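Local atomic coordinates of aluminum resistance protein (Clostridium novyi, PDB entry 3I16), a protein that probably acts as a pyridoxal-5'-phosphate-dependent carbon-sulfur lyase of the methionine gamma-lyase family, with a proposed role in aluminum resistance. Residues I182-G187 against L194-I199; C215-C220 against V233-I238. All coordinates share one frame; numbering follows the deposited sequence.

Contact 1 of 2, residues I182-G187 against L194-I199. With PLP (pyridoxal-5'-phosphate), chain J; EDO (1,2-ethanediol), chain N.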
ATOM      1  N   ILE B 182     -13.365  -8.072  33.191  1.00 11.35           N
ATOM      2  CA  ILE B 182     -14.076  -6.846  33.486  1.00 12.77           C
ATOM      3  C   ILE B 182     -14.344  -6.061  32.198  1.00 13.50           C
ATOM      4  O   ILE B 182     -13.420  -5.683  31.492  1.00 13.21           O
ATOM      5  CB  ILE B 182     -13.176  -5.945  34.345  1.00 14.33           C
ATOM      6  CG1 ILE B 182     -12.769  -6.644  35.652  1.00  9.72           C
ATOM      7  CG2 ILE B 182     -13.835  -4.637  34.610  1.00  7.97           C
ATOM      8  CD1 ILE B 182     -11.486  -6.027  36.234  1.00  9.71           C
ATOM      9  N   GLN B 183     -15.604  -5.800  31.901  1.00 13.60           N
ATOM     10  CA  GLN B 183     -15.945  -5.039  30.705  1.00 14.67           C
ATOM     11  C   GLN B 183     -16.143  -3.582  31.079  1.00 15.50           C
ATOM     12  O   GLN B 183     -17.000  -3.276  31.886  1.00 15.94           O
ATOM     13  CB  GLN B 183     -17.214  -5.596  30.098  1.00 13.63           C
ATOM     14  CG  GLN B 183     -17.553  -5.011  28.740  1.00 14.57           C
ATOM     15  CD  GLN B 183     -18.716  -5.743  28.127  1.00 20.03           C
ATOM     16  OE1 GLN B 183     -18.628  -6.951  27.831  1.00 15.27           O
ATOM     17  NE2 GLN B 183     -19.829  -5.029  27.944  1.00 11.54           N
ATOM     18  N   ARG B 184     -15.351  -2.687  30.490  1.00 15.35           N
ATOM     19  CA  ARG B 184     -15.448  -1.265  30.802  1.00 15.97           C
ATOM     20  C   ARG B 184     -16.714  -0.627  30.222  1.00 18.47           C
ATOM     21  O   ARG B 184     -17.497   0.006  30.952  1.00 18.03           O
ATOM     22  CB  ARG B 184     -14.207  -0.543  30.292  1.00 15.18           C
ATOM     23  CG  ARG B 184     -14.179   0.916  30.615  1.00 13.17           C
ATOM     24  CD  ARG B 184     -12.880   1.516  30.261  1.00 15.64           C
ATOM     25  NE  ARG B 184     -12.821   2.937  30.605  1.00 11.57           N
ATOM     26  CZ  ARG B 184     -11.735   3.687  30.449  1.00 16.09           C
ATOM     27  NH1 ARG B 184     -10.608   3.158  29.987  1.00 17.13           N
ATOM     28  NH2 ARG B 184     -11.768   4.966  30.760  1.00 17.62           N
ATOM     29  N   SER B 185     -16.909  -0.802  28.917  1.00 19.03           N
ATOM     30  CA  SER B 185     -18.060  -0.242  28.198  1.00 20.79           C
ATOM     31  C   SER B 185     -19.301  -1.092  28.445  1.00 23.79           C
ATOM     32  O   SER B 185     -19.199  -2.283  28.727  1.00 22.51           O
ATOM     33  CB  SER B 185     -17.744  -0.181  26.698  1.00 21.54           C
ATOM     34  OG  SER B 185     -18.811   0.373  25.961  1.00 23.41           O
ATOM     35  N   THR B 186     -20.483  -0.500  28.311  1.00 25.96           N
ATOM     36  CA  THR B 186     -21.710  -1.237  28.596  1.00 27.32           C
ATOM     37  C   THR B 186     -22.196  -2.166  27.502  1.00 25.98           C
ATOM     38  O   THR B 186     -23.004  -3.048  27.778  1.00 25.24           O
ATOM     39  CB  THR B 186     -22.870  -0.280  28.914  1.00 30.46           C
ATOM     40  OG1 THR B 186     -23.171   0.492  27.746  1.00 36.89           O
ATOM     41  CG2 THR B 186     -22.487   0.652  30.063  1.00 31.90           C
ATOM     42  N   GLY B 187     -21.750  -1.986  26.263  1.00 26.53           N
ATOM     43  CA  GLY B 187     -22.272  -2.819  25.174  1.00 27.71           C
ATOM     44  C   GLY B 187     -23.732  -2.459  24.926  1.00 28.49           C
ATOM     45  O   GLY B 187     -24.121  -1.290  25.089  1.00 29.01           O
ATOM     46  N   LEU B 194     -18.128   1.532  33.301  1.00 18.95           N
ATOM     47  CA  LEU B 194     -17.329   1.546  34.538  1.00 19.22           C
ATOM     48  C   LEU B 194     -16.245   2.595  34.508  1.00 15.97           C
ATOM     49  O   LEU B 194     -15.458   2.658  33.576  1.00 16.40           O
ATOM     50  CB  LEU B 194     -16.635   0.212  34.830  1.00 19.89           C
ATOM     51  CG  LEU B 194     -17.444  -1.004  35.227  1.00 21.78           C
ATOM     52  CD1 LEU B 194     -16.465  -1.988  35.845  1.00 23.38           C
ATOM     53  CD2 LEU B 194     -18.523  -0.675  36.213  1.00 21.38           C
ATOM     54  N   LEU B 195     -16.186   3.397  35.562  1.00 15.72           N
ATOM     55  CA  LEU B 195     -15.168   4.399  35.684  1.00 14.18           C
ATOM     56  C   LEU B 195     -13.856   3.715  36.115  1.00 14.12           C
ATOM     57  O   LEU B 195     -13.860   2.591  36.613  1.00 14.11           O
ATOM     58  CB  LEU B 195     -15.580   5.428  36.718  1.00 15.60           C
ATOM     59  CG  LEU B 195     -16.886   6.212  36.476  1.00 17.98           C
ATOM     60  CD1 LEU B 195     -17.251   7.039  37.701  1.00 19.50           C
ATOM     61  CD2 LEU B 195     -16.794   7.097  35.260  1.00 15.83           C
ATOM     62  N   ILE B 196     -12.743   4.407  35.939  1.00 14.23           N
ATOM     63  CA  ILE B 196     -11.442   3.889  36.364  1.00 13.50           C
ATOM     64  C   ILE B 196     -11.447   3.552  37.863  1.00 14.91           C
ATOM     65  O   ILE B 196     -10.817   2.556  38.271  1.00 14.56           O
ATOM     66  CB  ILE B 196     -10.291   4.884  36.046  1.00 13.00           C
ATOM     67  CG1 ILE B 196     -10.087   5.022  34.532  1.00 16.15           C
ATOM     68  CG2 ILE B 196      -8.983   4.477  36.797  1.00 10.24           C
ATOM     69  CD1 ILE B 196      -9.642   3.734  33.777  1.00 13.86           C
ATOM     70  N   GLU B 197     -12.140   4.362  38.680  1.00 15.47           N
ATOM     71  CA  GLU B 197     -12.240   4.091  40.126  1.00 16.14           C
ATOM     72  C   GLU B 197     -13.015   2.805  40.417  1.00 16.56           C
ATOM     73  O   GLU B 197     -12.693   2.098  41.375  1.00 14.58           O
ATOM     74  CB  GLU B 197     -12.849   5.267  40.912  1.00 17.89           C
ATOM     75  CG  GLU B 197     -14.338   5.502  40.646  1.00 28.27           C
ATOM     76  CD  GLU B 197     -14.963   6.570  41.526  1.00 40.22           C
ATOM     77  OE1 GLU B 197     -14.238   7.451  42.030  1.00 43.82           O
ATOM     78  OE2 GLU B 197     -16.206   6.522  41.701  1.00 53.47           O
ATOM     79  N   ASP B 198     -14.036   2.511  39.605  1.00 17.99           N
ATOM     80  CA  ASP B 198     -14.815   1.268  39.755  1.00 17.62           C
ATOM     81  C   ASP B 198     -13.934   0.085  39.374  1.00 15.57           C
ATOM     82  O   ASP B 198     -13.999  -0.967  39.985  1.00 15.19           O
ATOM     83  CB  ASP B 198     -16.055   1.249  38.849  1.00 19.83           C
ATOM     84  CG  ASP B 198     -17.037   2.422  39.112  1.00 22.71           C
ATOM     85  OD1 ASP B 198     -17.327   2.740  40.271  1.00 19.22           O
ATOM     86  OD2 ASP B 198     -17.543   3.007  38.126  1.00 23.90           O
ATOM     87  N   ILE B 199     -13.117   0.258  38.341  1.00 15.79           N
ATOM     88  CA  ILE B 199     -12.219  -0.795  37.905  1.00 13.49           C
ATOM     89  C   ILE B 199     -11.192  -1.066  38.998  1.00 13.02           C
ATOM     90  O   ILE B 199     -10.928  -2.224  39.317  1.00 13.32           O
ATOM     91  CB  ILE B 199     -11.543  -0.462  36.561  1.00 15.51           C
ATOM     92  CG1 ILE B 199     -12.599  -0.500  35.445  1.00 11.84           C
ATOM     93  CG2 ILE B 199     -10.406  -1.470  36.281  1.00 12.31           C
ATOM     94  CD1 ILE B 199     -12.172   0.087  34.087  1.00 10.87           C
TER
HETATM   95  N1  PLP J 427     -16.226  -5.246  23.862  1.00 41.48           N
HETATM   96  C2  PLP J 427     -17.031  -4.148  23.898  1.00 35.39           C
HETATM   97  C2A PLP J 427     -17.645  -3.715  25.194  1.00 28.52           C
HETATM   98  C3  PLP J 427     -17.255  -3.446  22.714  1.00 46.45           C
HETATM   99  O3  PLP J 427     -18.056  -2.332  22.751  1.00 43.80           O
HETATM  100  C4  PLP J 427     -16.674  -3.869  21.510  1.00 43.36           C
HETATM  101  C5  PLP J 427     -15.859  -4.997  21.491  1.00 45.40           C
HETATM  102  C6  PLP J 427     -15.638  -5.659  22.681  1.00 41.15           C
HETATM  103  C5A PLP J 427     -15.161  -5.508  20.244  1.00 40.46           C
HETATM  104  O4P PLP J 427     -15.997  -5.515  19.134  1.00 37.38           O
HETATM  105  P   PLP J 427     -15.518  -5.783  17.593  1.00 33.78           P
HETATM  106  O1P PLP J 427     -14.326  -4.950  17.146  1.00 29.35           O
HETATM  107  O2P PLP J 427     -16.719  -5.322  16.803  1.00 33.20           O
HETATM  108  O3P PLP J 427     -15.192  -7.260  17.434  1.00 22.69           O
HETATM  109  C1  EDO N 431     -20.729   2.429  36.953  1.00 45.69           C
HETATM  110  O1  EDO N 431     -21.971   2.589  37.640  1.00 53.73           O
HETATM  111  C2  EDO N 431     -20.139   3.807  36.703  1.00 42.96           C
HETATM  112  O2  EDO N 431     -19.849   4.464  37.938  1.00 43.53           O
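With CG anti to the backbone N (chi1 -177°) and every later torsion extended, Arg184 reaches straight along the start of helix 196-209, its methylenes crossing the tip of Ile199 at about a right angle (CG to Ile199 CD1, 4.1 Å). At the far end, Ile196 CD1 lies 3.7 Å above the plane of the guanidinium, displaced toward its rim. Ile182 likewise holds CG2 anti to its backbone N, and this methyl meets Leu194 CD1 at 3.9 Å. One backbone bond ties the two pieces together, Leu194 N donating to Arg184 O at 2.9 Å. The contact lies at the strand-to-helix turn of a beta-alpha-beta unit, strand 177-183, helix 196-209, strand 214-218. Leu195 stands at the N-cap of that helix, and its N donates to Asp198 OD2 (2.9 Å). The Arg184 guanidinium is gripped from elsewhere, by Ser331 and by a salt bridge to Glu229. On the side turned from the helix, Gln183 NE2 donates a hydrogen bond to Ser185 O at 2.9 Å, while Gln183 CD and Ser185 CB pack against C2A of the pyridoxal phosphate.

Contact 2 of 2, residues C215-C220 against V233-I238. With PLP (pyridoxal-5'-phosphate), chain J.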
ATOM      1  N   CYS B 215      -6.289 -10.017  36.292  1.00 14.91           N
ATOM      2  CA  CYS B 215      -7.365  -9.061  36.101  1.00 13.71           C
ATOM      3  C   CYS B 215      -7.289  -8.512  34.678  1.00 14.90           C
ATOM      4  O   CYS B 215      -6.391  -7.732  34.346  1.00 13.16           O
ATOM      5  CB  CYS B 215      -7.272  -7.982  37.154  1.00 14.80           C
ATOM      6  SG  CYS B 215      -7.839  -8.626  38.777  1.00 16.24           S
ATOM      7  N   PHE B 216      -8.230  -8.962  33.847  1.00 13.96           N
ATOM      8  CA  PHE B 216      -8.313  -8.607  32.438  1.00 13.73           C
ATOM      9  C   PHE B 216      -9.453  -7.626  32.131  1.00 12.36           C
ATOM     10  O   PHE B 216     -10.600  -7.879  32.461  1.00 13.49           O
ATOM     11  CB  PHE B 216      -8.482  -9.891  31.604  1.00 14.21           C
ATOM     12  CG  PHE B 216      -8.694  -9.655  30.132  1.00 16.18           C
ATOM     13  CD1 PHE B 216      -7.779  -8.907  29.394  1.00 19.64           C
ATOM     14  CD2 PHE B 216      -9.754 -10.246  29.465  1.00 17.49           C
ATOM     15  CE1 PHE B 216      -7.965  -8.694  28.038  1.00 18.14           C
ATOM     16  CE2 PHE B 216      -9.940 -10.061  28.084  1.00 17.08           C
ATOM     17  CZ  PHE B 216      -9.039  -9.290  27.368  1.00 14.84           C
ATOM     18  N   VAL B 217      -9.130  -6.511  31.482  1.00 14.45           N
ATOM     19  CA  VAL B 217     -10.148  -5.525  31.123  1.00 12.64           C
ATOM     20  C   VAL B 217     -10.291  -5.356  29.624  1.00 12.67           C
ATOM     21  O   VAL B 217      -9.309  -5.153  28.903  1.00 12.07           O
ATOM     22  CB  VAL B 217      -9.846  -4.133  31.714  1.00 14.07           C
ATOM     23  CG1 VAL B 217     -11.000  -3.156  31.364  1.00 11.98           C
ATOM     24  CG2 VAL B 217      -9.639  -4.223  33.224  1.00  8.91           C
ATOM     25  N   ASP B 218     -11.537  -5.462  29.180  1.00 12.55           N
ATOM     26  CA  ASP B 218     -11.970  -5.148  27.814  1.00 12.62           C
ATOM     27  C   ASP B 218     -12.091  -3.644  27.856  1.00 13.63           C
ATOM     28  O   ASP B 218     -13.034  -3.107  28.442  1.00 15.01           O
ATOM     29  CB  ASP B 218     -13.343  -5.795  27.568  1.00 14.41           C
ATOM     30  CG  ASP B 218     -14.009  -5.355  26.265  1.00 15.75           C
ATOM     31  OD1 ASP B 218     -13.525  -4.434  25.572  1.00 21.13           O
ATOM     32  OD2 ASP B 218     -15.034  -5.983  25.930  1.00 16.67           O
ATOM     33  N   ASN B 219     -11.138  -2.970  27.234  1.00 13.34           N
ATOM     34  CA  ASN B 219     -11.019  -1.528  27.281  1.00 14.43           C
ATOM     35  C   ASN B 219     -11.658  -0.789  26.100  1.00 13.59           C
ATOM     36  O   ASN B 219     -11.591   0.443  26.038  1.00 14.01           O
ATOM     37  CB  ASN B 219      -9.522  -1.148  27.366  1.00 10.66           C
ATOM     38  CG  ASN B 219      -9.297   0.202  28.041  1.00 15.46           C
ATOM     39  OD1 ASN B 219      -9.991   0.526  29.001  1.00 15.70           O
ATOM     40  ND2 ASN B 219      -8.330   0.986  27.552  1.00 12.01           N
ATOM     41  N   CYS B 220     -12.249  -1.522  25.160  1.00 14.03           N
ATOM     42  CA  CYS B 220     -12.890  -0.895  23.997  1.00 14.22           C
ATOM     43  C   CYS B 220     -13.763   0.301  24.347  1.00 16.28           C
ATOM     44  O   CYS B 220     -14.622   0.196  25.228  1.00 11.37           O
ATOM     45  CB  CYS B 220     -13.777  -1.891  23.280  1.00 14.88           C
ATOM     46  SG  CYS B 220     -12.886  -3.106  22.320  1.00 20.86           S
ATOM     47  N   VAL B 233      -4.478   1.214  37.317  1.00 13.56           N
ATOM     48  CA  VAL B 233      -5.133   0.861  38.587  1.00 13.21           C
ATOM     49  C   VAL B 233      -5.120  -0.651  38.870  1.00 16.34           C
ATOM     50  O   VAL B 233      -6.020  -1.179  39.545  1.00 16.46           O
ATOM     51  CB  VAL B 233      -6.559   1.503  38.737  1.00 13.69           C
ATOM     52  CG1 VAL B 233      -6.424   3.035  38.815  1.00 10.63           C
ATOM     53  CG2 VAL B 233      -7.511   1.099  37.619  1.00  6.83           C
ATOM     54  N   GLY B 234      -4.101  -1.337  38.344  1.00 14.96           N
ATOM     55  CA  GLY B 234      -3.869  -2.753  38.643  1.00 14.88           C
ATOM     56  C   GLY B 234      -4.278  -3.826  37.638  1.00 13.09           C
ATOM     57  O   GLY B 234      -4.139  -5.001  37.939  1.00 14.81           O
ATOM     58  N   ALA B 235      -4.770  -3.455  36.463  1.00 13.05           N
ATOM     59  CA  ALA B 235      -5.141  -4.437  35.453  1.00 12.88           C
ATOM     60  C   ALA B 235      -3.867  -5.124  34.985  1.00 16.10           C
ATOM     61  O   ALA B 235      -2.869  -4.456  34.738  1.00 15.60           O
ATOM     62  CB  ALA B 235      -5.843  -3.758  34.259  1.00 14.19           C
ATOM     63  N   ASP B 236      -3.901  -6.447  34.860  1.00 15.87           N
ATOM     64  CA  ASP B 236      -2.760  -7.203  34.369  1.00 14.38           C
ATOM     65  C   ASP B 236      -2.712  -7.188  32.853  1.00 14.11           C
ATOM     66  O   ASP B 236      -1.656  -7.380  32.246  1.00 12.88           O
ATOM     67  CB  ASP B 236      -2.859  -8.663  34.850  1.00 13.59           C
ATOM     68  CG  ASP B 236      -2.811  -8.775  36.367  1.00 16.48           C
ATOM     69  OD1 ASP B 236      -1.738  -8.560  36.939  1.00 17.11           O
ATOM     70  OD2 ASP B 236      -3.839  -9.081  36.994  1.00 17.73           O
ATOM     71  N   LEU B 237      -3.869  -7.001  32.238  1.00 15.14           N
ATOM     72  CA  LEU B 237      -3.974  -7.070  30.787  1.00 13.85           C
ATOM     73  C   LEU B 237      -5.249  -6.376  30.359  1.00 13.88           C
ATOM     74  O   LEU B 237      -6.282  -6.495  31.025  1.00 12.19           O
ATOM     75  CB  LEU B 237      -4.011  -8.537  30.339  1.00 12.68           C
ATOM     76  CG  LEU B 237      -4.070  -8.893  28.848  1.00 16.62           C
ATOM     77  CD1 LEU B 237      -2.798  -8.488  28.118  1.00 10.23           C
ATOM     78  CD2 LEU B 237      -4.298 -10.415  28.640  1.00 12.10           C
ATOM     79  N   ILE B 238      -5.162  -5.658  29.242  1.00 13.89           N
ATOM     80  CA  ILE B 238      -6.295  -4.982  28.648  1.00 14.25           C
ATOM     81  C   ILE B 238      -6.223  -5.257  27.180  1.00 14.14           C
ATOM     82  O   ILE B 238      -5.157  -5.577  26.672  1.00 11.28           O
ATOM     83  CB  ILE B 238      -6.306  -3.440  28.874  1.00 14.65           C
ATOM     84  CG1 ILE B 238      -5.080  -2.747  28.245  1.00 16.23           C
ATOM     85  CG2 ILE B 238      -6.399  -3.119  30.361  1.00 17.29           C
ATOM     86  CD1 ILE B 238      -5.152  -1.221  28.339  1.00 12.16           C
TER
HETATM   87  N1  PLP J 427     -16.226  -5.246  23.862  1.00 41.48           N
HETATM   88  C2  PLP J 427     -17.031  -4.148  23.898  1.00 35.39           C
HETATM   89  C2A PLP J 427     -17.645  -3.715  25.194  1.00 28.52           C
HETATM   90  C3  PLP J 427     -17.255  -3.446  22.714  1.00 46.45           C
HETATM   91  O3  PLP J 427     -18.056  -2.332  22.751  1.00 43.80           O
HETATM   92  C4  PLP J 427     -16.674  -3.869  21.510  1.00 43.36           C
HETATM   93  C5  PLP J 427     -15.859  -4.997  21.491  1.00 45.40           C
HETATM   94  C6  PLP J 427     -15.638  -5.659  22.681  1.00 41.15           C
HETATM   95  C5A PLP J 427     -15.161  -5.508  20.244  1.00 40.46           C
HETATM   96  O4P PLP J 427     -15.997  -5.515  19.134  1.00 37.38           O
HETATM   97  P   PLP J 427     -15.518  -5.783  17.593  1.00 33.78           P
HETATM   98  O1P PLP J 427     -14.326  -4.950  17.146  1.00 29.35           O
HETATM   99  O2P PLP J 427     -16.719  -5.322  16.803  1.00 33.20           O
HETATM  100  O3P PLP J 427     -15.192  -7.260  17.434  1.00 22.69           O
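Val217 and Leu237 are joined by the backbone bond that sets the register here, Val217 N to Leu237 O at 2.9 Å, and around it the packing is close. Phe216 pairs with Leu237 and Val217 with Ile238, both in parallel. On one face of the sheet Phe216 has CG anti to its backbone N (chi1 175°), which brings the CD1 side of its ring to Leu237 CG at 3.7 Å, the two side chains meeting at a slant. Helix 100-111 packs on both residues through Ala107, and helix 261-271 adds further contacts to Leu237. On the other face Val217 CB touches Ile238 CG2 at 3.8 Å, and Val217 CG2 meets the methyl of Ala235. CA-H...O contacts supplement the ladder, among them Ile238 CA to Val217 O at 3.0 Å.

The end at Gly234 and Asp236 is looser, and both of these residues are partly exposed. Gly234 merely skirts the contact, and Leu237 N gives Cys215 O a weak bond beside the firmer one from Asp236 N (2.8 Å). Even so, the Asp236 carboxylate holds this end: its OD2 takes the N-H of Cys215 on its anti lone pair, almost straight (2.7 Å, 177°), and also forms a salt bridge with Lys207.

At the opposite end of strand 214-218 the chain enters the cofactor site. Asp218 OD1 accepts from Cys220 N in an Asx turn, while OD2 accepts a hydrogen bond from the pyridine N1 that is modelled very short (2.5 Å), and Cys220 SG rests near ring atom C5 at 3.6 Å. An aspartate paired with the pyridine nitrogen, probably stabilising its protonated form, is a hallmark of fold-type I pyridoxal phosphate enzymes, carried here at the C-terminal end of a central parallel strand.

Contact 1 and contact 2, with centres 10 Å apart, illustrate how neighbouring strands of one sheet build a shared cofactor pocket. Strands 177-183 and 214-218 are neighbours, probably hydrogen-bonded from Ile182 N to Phe216 O at 2.9 Å, and helix 196-209 connects them. A polar link joins the contacts beyond the strand ends, where Arg184 NH1 probably bonds Asn219 OD1 at 2.9 Å; Glu229 is a partner of both side chains. Nearer the ligand, Ser185 CB packs on Cys220 O at 3.5 Å. Both contacts reach pyridoxal phosphate, which is also hydrogen-bonded by Gly100 and Thr101 of the same chain and by Tyr68 of the second subunit.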